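Local structure of acetylxylan esterase / glucomannan deacetylase (2WAA) at residues Y224-I229 and D261-A266; M23-I28 and P217-H222; Q180-G185 and P203-F208; N250-F255 and G289-Q294. The protein removes acetyl groups from plant cell wall polysaccharides, deacetylating xylan and glucomannan with equal efficiency. All coordinates share one frame; numbering follows the deposited sequence.

Interaction 1 (Y224-I229 and D261-A266); sequences YQPDLI and DNHPQA
Q225 and P226, on the approach to strand 228-231, meet H263 and Q265, which lie between helix 245-262 and strand 267-270. The site belongs to the alpha/beta fold of the SGNH (GDSL) esterase domain. The helix ends at N262, and a type I beta turn from H263 to A266 leads into the next parallel strand.

Side-chain hydrogen bonds carry most of the contact. The Q225 chain bends about CB-CG (chi2 -67°), which turns CD and its amide toward H263 and Q265. Q225 NE2 gives an almost straight bond to N262 O, 3.0 Å, in the plane of both groups. Q225 OE1 accepts twice: H263 ND1 at 2.8 Å and Q265 NE2 at 2.8 Å come from opposite faces of the amide plane. Q265 NE2 also reaches P226 O at 2.7 Å. H263 NE2 bonds to Y206 OH, so both ring nitrogens are engaged and the ring's rotation is fixed.

Apolar contacts line the inner side. P226 CG stands over one face of the H263 ring, near its rim, and N262 CB lies over the opposite face. I229 CD1 touches H263 CD2 at 3.5 Å and A266 CB at 3.8 Å.

Water links the outer side. One water donates to D227 O and Q265 O. D227 OD2 is held by K134 N. A second water donates to Q265 O at 3.1 Å and to D227 OD1 at 2.6 Å.

Interaction 2 (M23-I28 and P217-H222); sequences MGRTHI and PQWDHH
R25 stacks flat on W219 in a cation-pi contact between the two domains of the esterase. R25 belongs to the N-terminal beta-sheet domain of family CE2, just before strand 27-28. W219 belongs to the SGNH hydrolase domain, in the loop that leads to strand 228-231. No hydrogen bond joins the two segments directly.

The R25 chain is extended from CG to NE, so it runs across the indole from one ring to the other. R25 CG lies over the six-membered ring of W219, 3.5 Å from its centroid and only 2° off the normal, a CH-pi contact. CD passes over the ring fusion. The guanidinium then lies on the five-membered ring, with planes 7° apart and R25 CZ 3.7 Å from the W219 centroid. W219 CD1 sits over the centre of the guanidinium, 3.4 Å from R25 CZ. Further bonds hold the flat group: NH1 donates to the backbone O of F208 and of Y206, and NE makes a weak bond to Q180 OE1. The aromatic face and the backbone carbonyls would both be expected to stabilise the positive charge.

H221 approaches from the guanidinium end, with H221 CE1 4.0 Å from R25 NH2. Its ring stacks on Y206. T26 O lies at the edge of the indole, near its plane, and also accepts from R223 NH2.

At the other end of the contact, H27 meets P217. With CG anti to the backbone N (chi1 -177°), the H27 imidazole is carried to the proline, and H27 ND1 rests against P217 CB at 3.6 Å.

Interaction 3 (Q180-G185 and P203-F208); sequences QLVCWG and PDFYQF
F205 is the main apolar group here, and it meets V182, C183 and W184 in turn. With chi1 at 67°, F205 CG lies between the backbone N and C, and the ring is carried toward the strand. V182 CG1 lies 4.1 Å from F205 CD1, and the two side chains run alongside each other in opposing senses. The same V182 CG1 methyl touches Y206 CA at 3.8 Å. F205 CE1 packs against the backbone at C183 CA, 3.7 Å away. V182 O lies at the ring edge, near its plane.

The contact is buried on strand 177-183, an outermost strand of the parallel sheet in the SGNH hydrolase fold. A type I beta turn runs from F205 to F208. C183 forms a disulfide with C144. W184 lies two residues before G186, a probable transition-state stabiliser, so the contact borders the catalytic region.

The aromatic contacts involve W184. W184 CB stands over one face of the F205 ring, a CH-pi contact 3.8 Å from the centroid and 19° off the normal. The indole itself is oblique to the phenyl ring, with the five-membered ring's plane turned 47° from it. R187 adds a cation-pi contact to W184.

Interaction 4 (N250-F255 and G289-Q294); sequences NTYTRF and GETRQQ
T253 and T291 share one rotamer, with OG1 beside the backbone N (chi1 -67° and -61°) and CG2 anti to it. This places T291 CG2 against T253 OG1, 3.7 Å away. The pair lies where two helices of the SGNH hydrolase domain cross. Segments 250-255 and 289-294, of helices 245-262 and 278-295, cross at -53°, their axes 9.1 Å apart. The small side chains let the backbones come close: T253 CA and T291 CA are 5.4 Å apart.

Each threonine hydroxyl is bonded inside its own helix, one turn back. T253 OG1 pairs with I249 O, and T291 OG1 with Y287 O. No hydrogen bond crosses between the segments.

Y252 packs beside this pair, its side chain at about a right angle to that of T291. Y252 CB is 3.7 Å from T291 OG1, and T291 CG2 reaches the ring obliquely. Y252 OH is hydrogen-bonded to S231 OG, at the end of strand 228-231.

Q294 borders the contact toward the surface. Its chain is extended beyond CG and crosses T253 at about a right angle. Q294 OE1 lies 3.3 Å from T253 OG1 and 3.5 Å from N250 OD1.

Overall arrangement
Interactions 1, 3 and 4 lie in the SGNH hydrolase domain, while interaction 2 joins that domain to the N-terminal beta domain. Along the chain, interaction 3 is nested inside the loop closed by interaction 2; interaction 1 opens later and alternates with interaction 4. Interactions 1 and 3 reach the same parallel sheet, with centres about 15 Å apart. Y206, H221 and H263 connect interactions 1, 2 and 3 through rings and a hydrogen bond, so the domain junction is continuous with the hydrolase core. Interactions 1 and 4 share helix 245-262 without touching. F255 links interaction 4 to interaction 3, which lies nearest the catalytic region.

Interaction 1 (Y224-I229 and D261-A266)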
# COMPACT_ATOMS: atom_id res chain seq x y z
N TYR A 224 -0.05 -13.86 2.48
CA TYR A 224 1.10 -13.10 1.94
C TYR A 224 2.27 -13.21 2.92
O TYR A 224 2.22 -12.65 4.01
CB TYR A 224 0.71 -11.63 1.77
CG TYR A 224 1.73 -10.79 1.02
CD1 TYR A 224 1.86 -10.89 -0.36
CD2 TYR A 224 2.57 -9.92 1.70
CE1 TYR A 224 2.81 -10.13 -1.07
CE2 TYR A 224 3.53 -9.13 0.99
CZ TYR A 224 3.62 -9.25 -0.39
OH TYR A 224 4.51 -8.47 -1.11
N GLN A 225 3.27 -14.01 2.56
CA GLN A 225 4.43 -14.19 3.45
C GLN A 225 5.60 -13.45 2.80
O GLN A 225 6.18 -13.92 1.80
CB GLN A 225 4.75 -15.69 3.65
CG GLN A 225 3.83 -16.33 4.72
CD GLN A 225 4.09 -15.79 6.13
OE1 GLN A 225 4.83 -14.82 6.31
NE2 GLN A 225 3.47 -16.42 7.14
N PRO A 226 5.91 -12.25 3.32
CA PRO A 226 6.94 -11.43 2.70
C PRO A 226 8.35 -11.88 3.04
O PRO A 226 8.58 -12.47 4.13
CB PRO A 226 6.69 -10.04 3.31
CG PRO A 226 6.18 -10.40 4.77
CD PRO A 226 5.29 -11.60 4.51
N ASP A 227 9.26 -11.64 2.10
CA ASP A 227 10.69 -11.86 2.29
C ASP A 227 11.28 -10.68 3.07
O ASP A 227 12.23 -10.83 3.82
CB ASP A 227 11.35 -11.87 0.94
CG ASP A 227 10.89 -13.04 0.10
OD1 ASP A 227 11.07 -14.17 0.57
OD2 ASP A 227 10.34 -12.81 -1.00
N LEU A 228 10.71 -9.49 2.84
CA LEU A 228 11.20 -8.27 3.52
C LEU A 228 10.01 -7.46 4.04
O LEU A 228 9.03 -7.22 3.31
CB LEU A 228 11.96 -7.42 2.53
CG LEU A 228 12.18 -5.94 2.86
CD1 LEU A 228 13.12 -5.79 4.00
CD2 LEU A 228 12.79 -5.19 1.65
N ILE A 229 10.12 -7.04 5.31
CA ILE A 229 9.14 -6.17 5.92
C ILE A 229 9.84 -4.86 6.29
O ILE A 229 10.84 -4.85 7.00
CB ILE A 229 8.52 -6.79 7.18
CG1 ILE A 229 7.93 -8.16 6.85
CG2 ILE A 229 7.50 -5.78 7.82
CD1 ILE A 229 7.38 -8.87 8.00
N ASP A 261 7.54 -13.68 14.47
CA ASP A 261 6.83 -14.94 14.72
C ASP A 261 5.84 -15.23 13.58
O ASP A 261 5.77 -16.34 13.08
CB ASP A 261 6.11 -14.85 16.07
CG ASP A 261 5.19 -16.00 16.31
OD1 ASP A 261 5.56 -17.13 15.90
OD2 ASP A 261 4.09 -15.80 16.91
N ASN A 262 5.09 -14.22 13.14
CA ASN A 262 4.13 -14.42 12.03
C ASN A 262 4.74 -14.71 10.67
O ASN A 262 4.09 -15.32 9.81
CB ASN A 262 3.22 -13.19 11.87
CG ASN A 262 2.24 -13.04 13.00
OD1 ASN A 262 2.15 -13.92 13.88
ND2 ASN A 262 1.49 -11.94 13.01
N HIS A 263 5.98 -14.26 10.45
CA HIS A 263 6.64 -14.30 9.13
C HIS A 263 8.04 -14.83 9.35
O HIS A 263 9.04 -14.05 9.37
CB HIS A 263 6.73 -12.87 8.58
CG HIS A 263 5.41 -12.16 8.59
ND1 HIS A 263 4.36 -12.55 7.79
CD2 HIS A 263 4.97 -11.10 9.31
CE1 HIS A 263 3.33 -11.74 8.00
NE2 HIS A 263 3.67 -10.86 8.93
N PRO A 264 8.15 -16.16 9.59
CA PRO A 264 9.39 -16.72 10.10
C PRO A 264 10.53 -16.58 9.11
O PRO A 264 11.69 -16.64 9.51
CB PRO A 264 9.05 -18.21 10.34
CG PRO A 264 7.81 -18.47 9.52
CD PRO A 264 7.05 -17.16 9.55
N GLN A 265 10.19 -16.42 7.84
CA GLN A 265 11.16 -16.29 6.75
C GLN A 265 11.55 -14.83 6.48
O GLN A 265 12.45 -14.58 5.65
CB GLN A 265 10.55 -16.82 5.44
CG GLN A 265 9.47 -15.83 4.79
CD GLN A 265 8.23 -15.64 5.72
OE1 GLN A 265 7.93 -16.50 6.54
NE2 GLN A 265 7.51 -14.51 5.57
N ALA A 266 10.89 -13.86 7.11
CA ALA A 266 11.11 -12.45 6.70
C ALA A 266 12.35 -11.80 7.36
O ALA A 266 12.70 -12.12 8.48
CB ALA A 266 9.89 -11.61 7.04
O HOH W 1 14.39 -12.88 4.44
O HOH W 2 12.09 -15.30 2.70

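Interaction 2 (M23-I28 and P217-H222)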
# COMPACT_ATOMS: atom_id res chain seq x y z
N MET A 23 -2.57 -8.32 -6.14
CA MET A 23 -1.42 -8.05 -5.27
C MET A 23 -1.92 -7.02 -4.25
O MET A 23 -2.40 -5.96 -4.64
CB MET A 23 -0.25 -7.46 -6.08
CG MET A 23 1.03 -7.23 -5.16
SD MET A 23 2.32 -6.47 -6.15
CE MET A 23 1.80 -4.75 -6.27
N GLY A 24 -1.83 -7.32 -2.96
CA GLY A 24 -2.37 -6.38 -1.93
C GLY A 24 -3.52 -7.07 -1.20
O GLY A 24 -4.07 -8.07 -1.68
N ARG A 25 -3.87 -6.57 -0.03
CA ARG A 25 -4.93 -7.19 0.74
C ARG A 25 -6.35 -6.99 0.19
O ARG A 25 -6.79 -5.84 -0.03
CB ARG A 25 -4.89 -6.67 2.17
CG ARG A 25 -3.60 -7.12 2.88
CD ARG A 25 -3.64 -6.80 4.39
NE ARG A 25 -2.40 -7.18 5.06
CZ ARG A 25 -2.19 -7.02 6.37
NH1 ARG A 25 -3.15 -6.55 7.15
NH2 ARG A 25 -1.03 -7.36 6.93
N THR A 26 -7.06 -8.09 -0.00
CA THR A 26 -8.46 -8.03 -0.43
C THR A 26 -9.33 -8.95 0.46
O THR A 26 -8.85 -9.97 0.98
CB THR A 26 -8.62 -8.48 -1.91
OG1 THR A 26 -8.18 -9.85 -2.05
CG2 THR A 26 -7.82 -7.54 -2.84
N HIS A 27 -10.60 -8.59 0.62
CA HIS A 27 -11.57 -9.44 1.31
C HIS A 27 -12.46 -10.09 0.24
O HIS A 27 -12.96 -9.40 -0.65
CB HIS A 27 -12.43 -8.61 2.23
CG HIS A 27 -13.38 -9.45 3.02
ND1 HIS A 27 -12.96 -10.23 4.06
CD2 HIS A 27 -14.71 -9.69 2.86
CE1 HIS A 27 -14.00 -10.90 4.55
NE2 HIS A 27 -15.07 -10.59 3.84
N ILE A 28 -12.60 -11.42 0.29
CA ILE A 28 -13.38 -12.13 -0.71
C ILE A 28 -14.80 -12.25 -0.16
O ILE A 28 -15.02 -12.88 0.92
CB ILE A 28 -12.83 -13.53 -0.93
CG1 ILE A 28 -11.37 -13.45 -1.39
CG2 ILE A 28 -13.69 -14.28 -2.01
CD1 ILE A 28 -10.72 -14.85 -1.51
N PRO A 217 -12.48 -7.43 9.08
CA PRO A 217 -11.99 -8.79 8.83
C PRO A 217 -10.51 -8.98 9.16
O PRO A 217 -9.69 -8.10 8.82
CB PRO A 217 -12.24 -9.01 7.33
CG PRO A 217 -12.70 -7.72 6.78
CD PRO A 217 -12.80 -6.68 7.85
N GLN A 218 -10.20 -10.11 9.81
CA GLN A 218 -8.84 -10.54 10.09
C GLN A 218 -8.14 -10.99 8.84
O GLN A 218 -8.63 -11.83 8.07
CB GLN A 218 -8.80 -11.71 11.08
CG GLN A 218 -9.18 -11.31 12.49
CD GLN A 218 -8.10 -10.45 13.11
OE1 GLN A 218 -6.95 -10.84 13.20
NE2 GLN A 218 -8.48 -9.25 13.51
N TRP A 219 -6.97 -10.42 8.64
CA TRP A 219 -6.09 -10.84 7.55
C TRP A 219 -5.34 -12.11 7.93
O TRP A 219 -4.56 -12.15 8.94
CB TRP A 219 -5.08 -9.70 7.21
CG TRP A 219 -4.11 -10.09 6.16
CD1 TRP A 219 -2.77 -10.38 6.34
CD2 TRP A 219 -4.37 -10.24 4.77
NE1 TRP A 219 -2.20 -10.70 5.13
CE2 TRP A 219 -3.16 -10.63 4.15
CE3 TRP A 219 -5.52 -10.11 3.98
CZ2 TRP A 219 -3.06 -10.88 2.79
CZ3 TRP A 219 -5.44 -10.35 2.63
CH2 TRP A 219 -4.20 -10.73 2.04
N ASP A 220 -5.52 -13.15 7.12
CA ASP A 220 -4.76 -14.37 7.31
C ASP A 220 -3.36 -14.23 6.69
O ASP A 220 -3.22 -14.08 5.48
CB ASP A 220 -5.53 -15.50 6.64
CG ASP A 220 -4.82 -16.85 6.75
OD1 ASP A 220 -3.74 -16.94 7.39
OD2 ASP A 220 -5.38 -17.81 6.17
N HIS A 221 -2.31 -14.28 7.52
CA HIS A 221 -0.94 -14.02 7.02
C HIS A 221 -0.41 -15.05 6.07
O HIS A 221 0.56 -14.81 5.34
CB HIS A 221 -0.01 -13.85 8.22
CG HIS A 221 -0.31 -12.63 9.00
ND1 HIS A 221 -0.11 -11.37 8.48
CD2 HIS A 221 -0.85 -12.46 10.23
CE1 HIS A 221 -0.50 -10.48 9.37
NE2 HIS A 221 -0.96 -11.11 10.43
N HIS A 222 -1.03 -16.22 6.05
CA HIS A 222 -0.63 -17.26 5.13
C HIS A 222 -0.87 -16.77 3.71
O HIS A 222 -0.33 -17.30 2.75
CB HIS A 222 -1.45 -18.53 5.41
CG HIS A 222 -1.05 -19.71 4.57
ND1 HIS A 222 -1.59 -19.95 3.32
CD2 HIS A 222 -0.15 -20.70 4.79
CE1 HIS A 222 -1.03 -21.04 2.80
NE2 HIS A 222 -0.16 -21.52 3.68

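Interaction 3 (Q180-G185 and P203-F208)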
# COMPACT_ATOMS: atom_id res chain seq x y z
N GLN A 180 2.93 -5.24 -0.60
CA GLN A 180 1.68 -4.78 0.05
C GLN A 180 2.01 -3.56 0.90
O GLN A 180 3.05 -3.51 1.58
CB GLN A 180 1.11 -5.84 0.97
CG GLN A 180 0.65 -7.09 0.24
CD GLN A 180 -0.30 -7.89 1.12
OE1 GLN A 180 -0.32 -7.74 2.37
NE2 GLN A 180 -1.09 -8.74 0.49
N LEU A 181 1.13 -2.56 0.83
CA LEU A 181 1.22 -1.39 1.71
C LEU A 181 0.16 -1.57 2.83
O LEU A 181 -1.04 -1.82 2.53
CB LEU A 181 0.91 -0.12 0.91
CG LEU A 181 1.75 0.09 -0.35
CD1 LEU A 181 1.35 1.41 -1.03
CD2 LEU A 181 3.31 0.06 -0.07
N VAL A 182 0.59 -1.53 4.09
CA VAL A 182 -0.35 -1.69 5.22
C VAL A 182 -0.06 -0.48 6.09
O VAL A 182 0.89 -0.47 6.87
CB VAL A 182 -0.14 -3.04 5.96
CG1 VAL A 182 -0.94 -3.11 7.29
CG2 VAL A 182 -0.59 -4.19 5.04
N CYS A 183 -0.85 0.57 5.89
CA CYS A 183 -0.53 1.90 6.41
C CYS A 183 -1.85 2.61 6.64
O CYS A 183 -2.88 2.27 6.03
CB CYS A 183 0.35 2.66 5.42
SG CYS A 183 -0.33 2.57 3.70
N TRP A 184 -1.83 3.62 7.51
CA TRP A 184 -3.05 4.38 7.79
C TRP A 184 -2.64 5.80 8.15
O TRP A 184 -1.89 6.01 9.14
CB TRP A 184 -3.81 3.73 8.96
CG TRP A 184 -5.27 4.12 9.01
CD1 TRP A 184 -5.77 5.36 9.20
CD2 TRP A 184 -6.39 3.24 8.90
NE1 TRP A 184 -7.15 5.33 9.22
CE2 TRP A 184 -7.55 4.03 9.01
CE3 TRP A 184 -6.53 1.87 8.67
CZ2 TRP A 184 -8.83 3.49 8.94
CZ3 TRP A 184 -7.81 1.33 8.58
CH2 TRP A 184 -8.94 2.15 8.71
N GLY A 185 -3.11 6.78 7.39
CA GLY A 185 -2.75 8.16 7.71
C GLY A 185 -3.11 8.59 9.13
O GLY A 185 -4.19 8.27 9.65
N PRO A 203 -0.02 -1.81 15.37
CA PRO A 203 -0.12 -3.24 15.69
C PRO A 203 -1.54 -3.80 15.57
O PRO A 203 -1.67 -5.02 15.42
CB PRO A 203 0.35 -3.33 17.15
CG PRO A 203 1.32 -2.12 17.31
CD PRO A 203 0.63 -1.03 16.44
N ASP A 204 -2.54 -2.92 15.64
CA ASP A 204 -3.96 -3.27 15.47
C ASP A 204 -4.34 -3.40 14.01
O ASP A 204 -4.77 -4.48 13.58
CB ASP A 204 -4.87 -2.23 16.15
CG ASP A 204 -4.51 -2.08 17.61
OD1 ASP A 204 -4.58 -3.07 18.32
OD2 ASP A 204 -4.13 -1.00 18.06
N PHE A 205 -4.13 -2.35 13.22
CA PHE A 205 -4.59 -2.45 11.82
C PHE A 205 -3.73 -3.36 10.97
O PHE A 205 -4.18 -3.80 9.91
CB PHE A 205 -4.87 -1.07 11.13
CG PHE A 205 -3.63 -0.21 10.91
CD1 PHE A 205 -2.75 -0.45 9.83
CD2 PHE A 205 -3.38 0.89 11.75
CE1 PHE A 205 -1.60 0.37 9.64
CE2 PHE A 205 -2.23 1.72 11.56
CZ PHE A 205 -1.36 1.46 10.49
N TYR A 206 -2.52 -3.65 11.41
CA TYR A 206 -1.69 -4.64 10.73
C TYR A 206 -2.43 -6.01 10.67
O TYR A 206 -2.13 -6.85 9.82
CB TYR A 206 -0.37 -4.80 11.48
CG TYR A 206 0.29 -6.15 11.30
CD1 TYR A 206 1.03 -6.44 10.18
CD2 TYR A 206 0.20 -7.11 12.30
CE1 TYR A 206 1.68 -7.70 10.04
CE2 TYR A 206 0.82 -8.36 12.18
CZ TYR A 206 1.55 -8.64 11.04
OH TYR A 206 2.17 -9.88 10.94
N GLN A 207 -3.38 -6.21 11.59
CA GLN A 207 -4.12 -7.46 11.62
C GLN A 207 -5.34 -7.49 10.69
O GLN A 207 -5.95 -8.54 10.54
CB GLN A 207 -4.63 -7.78 13.06
CG GLN A 207 -3.49 -8.00 14.12
CD GLN A 207 -2.59 -9.26 13.91
OE1 GLN A 207 -2.78 -10.09 12.98
NE2 GLN A 207 -1.54 -9.38 14.77
N PHE A 208 -5.69 -6.36 10.08
CA PHE A 208 -6.98 -6.25 9.40
C PHE A 208 -6.82 -6.35 7.91
O PHE A 208 -5.90 -5.78 7.33
CB PHE A 208 -7.59 -4.87 9.69
CG PHE A 208 -7.85 -4.60 11.15
CD1 PHE A 208 -8.09 -5.66 12.03
CD2 PHE A 208 -7.93 -3.29 11.62
CE1 PHE A 208 -8.38 -5.40 13.38
CE2 PHE A 208 -8.20 -3.04 12.98
CZ PHE A 208 -8.43 -4.07 13.83

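Interaction 4 (N250-F255 and G289-Q294)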
# COMPACT_ATOMS: atom_id res chain seq x y z
N ASN A 250 9.39 -0.60 24.41
CA ASN A 250 8.78 -1.87 24.76
C ASN A 250 7.65 -2.25 23.80
O ASN A 250 7.50 -3.43 23.46
CB ASN A 250 8.29 -1.87 26.21
CG ASN A 250 9.44 -1.91 27.19
OD1 ASN A 250 10.56 -2.39 26.87
ND2 ASN A 250 9.18 -1.45 28.40
N THR A 251 6.87 -1.28 23.34
CA THR A 251 5.85 -1.67 22.39
C THR A 251 6.39 -1.94 21.00
O THR A 251 5.90 -2.86 20.35
CB THR A 251 4.46 -0.95 22.52
OG1 THR A 251 3.90 -0.57 21.25
CG2 THR A 251 4.53 0.20 23.47
N TYR A 252 7.45 -1.24 20.59
CA TYR A 252 8.02 -1.53 19.29
C TYR A 252 8.62 -2.94 19.33
O TYR A 252 8.46 -3.73 18.40
CB TYR A 252 9.09 -0.52 18.90
CG TYR A 252 9.16 -0.23 17.41
CD1 TYR A 252 8.61 -1.11 16.48
CD2 TYR A 252 9.74 0.94 16.95
CE1 TYR A 252 8.68 -0.84 15.07
CE2 TYR A 252 9.84 1.22 15.56
CZ TYR A 252 9.30 0.33 14.64
OH TYR A 252 9.36 0.66 13.31
N THR A 253 9.32 -3.26 20.44
CA THR A 253 9.92 -4.58 20.57
C THR A 253 8.82 -5.64 20.51
O THR A 253 8.96 -6.64 19.80
CB THR A 253 10.66 -4.67 21.92
OG1 THR A 253 11.78 -3.77 21.85
CG2 THR A 253 11.18 -6.09 22.18
N ARG A 254 7.72 -5.42 21.24
CA ARG A 254 6.67 -6.42 21.23
C ARG A 254 6.06 -6.58 19.83
O ARG A 254 5.81 -7.70 19.40
CB ARG A 254 5.62 -6.14 22.29
CG ARG A 254 4.63 -7.29 22.39
CD ARG A 254 3.83 -7.29 23.67
NE ARG A 254 2.77 -8.29 23.59
CZ ARG A 254 2.57 -9.25 24.50
NH1 ARG A 254 3.36 -9.33 25.56
NH2 ARG A 254 1.58 -10.12 24.34
N PHE A 255 5.87 -5.48 19.12
CA PHE A 255 5.33 -5.58 17.73
C PHE A 255 6.27 -6.33 16.78
O PHE A 255 5.83 -7.18 15.98
CB PHE A 255 4.95 -4.17 17.21
CG PHE A 255 4.40 -4.18 15.80
CD1 PHE A 255 3.26 -4.92 15.49
CD2 PHE A 255 5.05 -3.48 14.78
CE1 PHE A 255 2.76 -4.96 14.17
CE2 PHE A 255 4.55 -3.50 13.46
CZ PHE A 255 3.40 -4.25 13.16
N GLY A 289 17.30 1.98 17.55
CA GLY A 289 18.54 1.27 17.85
C GLY A 289 18.32 0.47 19.14
O GLY A 289 18.78 -0.66 19.25
N GLU A 290 17.65 1.03 20.12
CA GLU A 290 17.48 0.30 21.37
C GLU A 290 16.47 -0.84 21.20
O GLU A 290 16.59 -1.88 21.83
CB GLU A 290 17.03 1.22 22.52
CG GLU A 290 17.10 0.55 23.86
CD GLU A 290 16.95 1.54 25.05
OE1 GLU A 290 17.21 2.75 24.89
OE2 GLU A 290 16.53 1.08 26.15
N THR A 291 15.46 -0.64 20.36
CA THR A 291 14.54 -1.76 20.03
C THR A 291 15.32 -2.93 19.45
O THR A 291 15.11 -4.10 19.81
CB THR A 291 13.48 -1.25 19.05
OG1 THR A 291 12.73 -0.19 19.71
CG2 THR A 291 12.55 -2.40 18.52
N ARG A 292 16.20 -2.65 18.51
CA ARG A 292 16.98 -3.72 17.91
C ARG A 292 17.87 -4.39 18.97
O ARG A 292 18.06 -5.61 18.95
CB ARG A 292 17.77 -3.20 16.71
CG ARG A 292 16.84 -2.68 15.60
CD ARG A 292 17.58 -2.26 14.33
NE ARG A 292 18.51 -3.27 13.87
CZ ARG A 292 19.80 -3.29 14.16
NH1 ARG A 292 20.31 -2.32 14.89
NH2 ARG A 292 20.58 -4.26 13.72
N GLN A 293 18.44 -3.59 19.86
CA GLN A 293 19.27 -4.17 20.92
C GLN A 293 18.46 -5.15 21.78
O GLN A 293 18.90 -6.29 22.04
CB GLN A 293 19.93 -3.05 21.75
CG GLN A 293 20.71 -3.60 22.96
CD GLN A 293 21.77 -2.64 23.45
OE1 GLN A 293 22.49 -2.03 22.66
NE2 GLN A 293 21.90 -2.53 24.77
N GLN A 294 17.25 -4.75 22.17
CA GLN A 294 16.38 -5.64 22.95
C GLN A 294 15.91 -6.87 22.19
O GLN A 294 15.78 -7.95 22.78
CB GLN A 294 15.15 -4.92 23.47
CG GLN A 294 15.50 -3.74 24.35
CD GLN A 294 14.33 -3.23 25.13
OE1 GLN A 294 13.18 -3.64 24.89
NE2 GLN A 294 14.60 -2.32 26.06